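Local coordinates for necrotic enteritis toxin B (Clostridium perfringens, PDB 4I0N), which is a pore-forming toxin with the alpha-hemolysin fold, probably assembling into a pore in the membrane of its target cells, at residues I100-T108 with S117-V128. Residues are numbered along the deposited sequence; the frame is centred on the assembly and turned at random.
Sequences IANSIPKNT and SIGYSIGGNISV
Ile104 packs against Ile118 where strand 100-104 runs roughly antiparallel to strand 117-120, at 151° with the axes 7.3 Å apart at closest approach; the two belong to different sheets, are not paired by backbone hydrogen bonds and meet mainly by side-chain packing. Residues 117-128 form a beta hairpin, closed by a type II turn from Ser121 to Gly124 and a G1 bulge. Its inward side chains, Ile118, Ile126 and Val128, lie over Asn102 and Ile104. CG1 of Ile104 sits between its backbone N and C (chi1 52°), and Ile104 CD1 reaches the Ser117-Ile118 peptide, 3.7 Å from Ile118 N. Ile118 CD1 in turn lies 3.8 Å from Asn102 O. Val128 CG1 wedges between Ile104 CG2 and Asn102 CG, 3.7 Å from each. That amide is held from both ends: Asn102 OD1 accepts from Ser103 N at 2.8 Å, the N-H lying in the amide plane and meeting an oxygen lone pair, with a weak bond from Lys106 NZ, while a water links Asn102 ND2 to Ile126 O. Lys106, bent at chi3 and chi4, brings CD against Val128 CG2 and NZ to Ser103 O and Gln158. The hairpin probably belongs to the folded pre-stem, as in leukocidin/hemolysin relatives; Ile126 also touches strands 53-65 and 219-231, the latter pairing with strand 99-104.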
loop_
_atom_site.group_PDB
_atom_site.type_symbol
_atom_site.label_atom_id
_atom_site.label_comp_id
_atom_site.label_asym_id
_atom_site.label_seq_id
_atom_site.Cartn_x
_atom_site.Cartn_y
_atom_site.Cartn_z
ATOM N N ILE A 100 1.101 -16.749 -6.922
ATOM C CA ILE A 100 2.069 -15.752 -6.555
ATOM C C ILE A 100 3.263 -16.514 -5.977
ATOM O O ILE A 100 3.163 -17.172 -4.933
ATOM C CB ILE A 100 1.490 -14.721 -5.540
ATOM C CG1 ILE A 100 0.227 -14.061 -6.116
ATOM C CG2 ILE A 100 2.579 -13.708 -5.138
ATOM C CD1 ILE A 100 -0.628 -13.278 -5.064
ATOM N N ALA A 101 4.384 -16.448 -6.676
ATOM C CA ALA A 101 5.577 -17.163 -6.248
ATOM C C ALA A 101 6.312 -16.454 -5.117
ATOM O O ALA A 101 6.885 -17.099 -4.242
ATOM C CB ALA A 101 6.513 -17.395 -7.434
ATOM N N ASN A 102 6.283 -15.125 -5.136
ATOM C CA ASN A 102 6.917 -14.323 -4.114
ATOM C C ASN A 102 6.493 -12.874 -4.323
ATOM O O ASN A 102 5.877 -12.541 -5.339
ATOM C CB ASN A 102 8.445 -14.437 -4.137
ATOM C CG ASN A 102 9.056 -14.369 -2.719
ATOM O OD1 ASN A 102 8.535 -13.675 -1.835
ATOM N ND2 ASN A 102 10.131 -15.111 -2.503
ATOM N N SER A 103 6.805 -12.033 -3.352
ATOM C CA SER A 103 6.301 -10.660 -3.358
ATOM C C SER A 103 7.171 -9.822 -2.425
ATOM O O SER A 103 7.780 -10.354 -1.478
ATOM C CB SER A 103 4.831 -10.634 -2.929
ATOM O OG SER A 103 4.674 -11.044 -1.578
ATOM N N ILE A 104 7.241 -8.527 -2.700
ATOM C CA ILE A 104 7.995 -7.589 -1.870
ATOM C C ILE A 104 7.105 -6.353 -1.625
ATOM O O ILE A 104 6.246 -6.016 -2.457
ATOM C CB ILE A 104 9.354 -7.165 -2.524
ATOM C CG1 ILE A 104 9.140 -6.662 -3.963
ATOM C CG2 ILE A 104 10.395 -8.305 -2.472
ATOM C CD1 ILE A 104 10.310 -5.882 -4.555
ATOM N N PRO A 105 7.296 -5.660 -0.495
ATOM C CA PRO A 105 8.277 -5.915 0.560
ATOM C C PRO A 105 7.847 -7.028 1.471
ATOM O O PRO A 105 6.687 -7.429 1.450
ATOM C CB PRO A 105 8.336 -4.576 1.318
ATOM C CG PRO A 105 6.979 -3.968 1.120
ATOM C CD PRO A 105 6.466 -4.470 -0.214
ATOM N N LYS A 106 8.789 -7.539 2.265
ATOM C CA LYS A 106 8.494 -8.696 3.096
ATOM C C LYS A 106 8.614 -8.377 4.575
ATOM O O LYS A 106 9.187 -7.352 4.958
ATOM C CB LYS A 106 9.385 -9.894 2.727
ATOM C CG LYS A 106 9.322 -10.280 1.232
ATOM C CD LYS A 106 9.602 -11.784 0.960
ATOM C CE LYS A 106 8.378 -12.672 1.200
ATOM N NZ LYS A 106 7.137 -12.180 0.488
ATOM N N ASN A 107 8.056 -9.274 5.396
ATOM C CA ASN A 107 8.116 -9.153 6.843
ATOM C C ASN A 107 7.629 -7.780 7.318
ATOM O O ASN A 107 6.586 -7.298 6.834
ATOM C CB ASN A 107 9.538 -9.515 7.319
ATOM C CG ASN A 107 9.940 -10.912 6.882
ATOM O OD1 ASN A 107 10.896 -11.095 6.118
ATOM N ND2 ASN A 107 9.191 -11.908 7.341
ATOM N N THR A 108 8.349 -7.155 8.250
ATOM C CA THR A 108 7.973 -5.833 8.754
ATOM C C THR A 108 9.116 -4.847 8.573
ATOM O O THR A 108 10.264 -5.155 8.931
ATOM C CB THR A 108 7.579 -5.908 10.222
ATOM O OG1 THR A 108 6.485 -6.819 10.338
ATOM C CG2 THR A 108 7.182 -4.538 10.795
ATOM N N SER A 117 14.035 -5.268 -4.255
ATOM C CA SER A 117 13.909 -5.734 -5.620
ATOM C C SER A 117 13.546 -7.202 -5.650
ATOM O O SER A 117 13.910 -7.966 -4.739
ATOM C CB SER A 117 15.202 -5.512 -6.398
ATOM O OG SER A 117 15.018 -5.891 -7.748
ATOM N N ILE A 118 12.797 -7.580 -6.683
ATOM C CA ILE A 118 12.470 -8.979 -6.946
ATOM C C ILE A 118 13.046 -9.278 -8.322
ATOM O O ILE A 118 12.819 -8.533 -9.257
ATOM C CB ILE A 118 10.922 -9.251 -6.854
ATOM C CG1 ILE A 118 10.585 -10.717 -7.148
ATOM C CG2 ILE A 118 10.111 -8.274 -7.726
ATOM C CD1 ILE A 118 9.238 -11.126 -6.538
ATOM N N GLY A 119 13.789 -10.366 -8.435
ATOM C CA GLY A 119 14.524 -10.648 -9.665
ATOM C C GLY A 119 14.133 -11.991 -10.253
ATOM O O GLY A 119 13.723 -12.910 -9.524
ATOM N N TYR A 120 14.253 -12.086 -11.579
ATOM C CA TYR A 120 14.004 -13.331 -12.295
ATOM C C TYR A 120 15.302 -13.789 -12.937
ATOM O O TYR A 120 15.968 -13.015 -13.618
ATOM C CB TYR A 120 12.914 -13.146 -13.363
ATOM C CG TYR A 120 12.682 -14.400 -14.175
ATOM C CD1 TYR A 120 11.745 -15.346 -13.765
ATOM C CD2 TYR A 120 13.405 -14.653 -15.341
ATOM C CE1 TYR A 120 11.535 -16.512 -14.490
ATOM C CE2 TYR A 120 13.209 -15.825 -16.072
ATOM C CZ TYR A 120 12.266 -16.747 -15.639
ATOM O OH TYR A 120 12.041 -17.903 -16.344
ATOM N N SER A 121 15.650 -15.050 -12.721
ATOM C CA SER A 121 16.795 -15.656 -13.394
ATOM C C SER A 121 16.328 -16.627 -14.459
ATOM O O SER A 121 15.399 -17.404 -14.231
ATOM C CB SER A 121 17.659 -16.410 -12.398
ATOM O OG SER A 121 18.213 -15.512 -11.461
ATOM N N ILE A 122 16.980 -16.582 -15.619
ATOM C CA ILE A 122 16.663 -17.523 -16.705
ATOM C C ILE A 122 16.765 -18.938 -16.126
ATOM O O ILE A 122 17.706 -19.251 -15.391
ATOM C CB ILE A 122 17.563 -17.290 -17.953
ATOM C CG1 ILE A 122 17.144 -15.974 -18.635
ATOM C CG2 ILE A 122 17.455 -18.470 -18.946
ATOM C CD1 ILE A 122 18.188 -15.347 -19.543
ATOM N N GLY A 123 15.757 -19.761 -16.397
ATOM C CA GLY A 123 15.644 -21.069 -15.758
ATOM C C GLY A 123 14.498 -21.095 -14.765
ATOM O O GLY A 123 14.005 -22.165 -14.400
ATOM N N GLY A 124 14.083 -19.914 -14.318
ATOM C CA GLY A 124 12.875 -19.768 -13.506
ATOM C C GLY A 124 13.022 -19.338 -12.061
ATOM O O GLY A 124 12.017 -19.092 -11.385
ATOM N N ASN A 125 14.256 -19.236 -11.569
ATOM C CA ASN A 125 14.475 -18.867 -10.166
ATOM C C ASN A 125 14.048 -17.425 -9.870
ATOM O O ASN A 125 14.370 -16.504 -10.623
ATOM C CB ASN A 125 15.930 -19.103 -9.741
ATOM C CG ASN A 125 16.281 -20.583 -9.619
ATOM O OD1 ASN A 125 15.402 -21.451 -9.534
ATOM N ND2 ASN A 125 17.578 -20.879 -9.610
ATOM N N ILE A 126 13.318 -17.250 -8.773
ATOM C CA ILE A 126 12.832 -15.935 -8.333
ATOM C C ILE A 126 13.518 -15.570 -7.015
ATOM O O ILE A 126 13.525 -16.362 -6.062
ATOM C CB ILE A 126 11.279 -15.922 -8.156
ATOM C CG1 ILE A 126 10.581 -16.194 -9.494
ATOM C CG2 ILE A 126 10.794 -14.594 -7.537
ATOM C CD1 ILE A 126 10.556 -14.995 -10.418
ATOM N N SER A 127 14.106 -14.380 -6.975
ATOM C CA SER A 127 14.873 -13.944 -5.814
ATOM C C SER A 127 14.361 -12.612 -5.266
ATOM O O SER A 127 13.948 -11.745 -6.035
ATOM C CB SER A 127 16.347 -13.816 -6.169
ATOM O OG SER A 127 17.072 -13.429 -5.008
ATOM N N VAL A 128 14.406 -12.458 -3.941
ATOM C CA VAL A 128 13.981 -11.211 -3.283
ATOM C C VAL A 128 15.050 -10.611 -2.351
ATOM O O VAL A 128 14.734 -9.687 -1.574
ATOM C CB VAL A 128 12.629 -11.379 -2.495
ATOM C CG1 VAL A 128 11.475 -11.655 -3.460
ATOM C CG2 VAL A 128 12.720 -12.457 -1.418
HETATM O O HOH W 1 11.014 -16.987 -4.652
#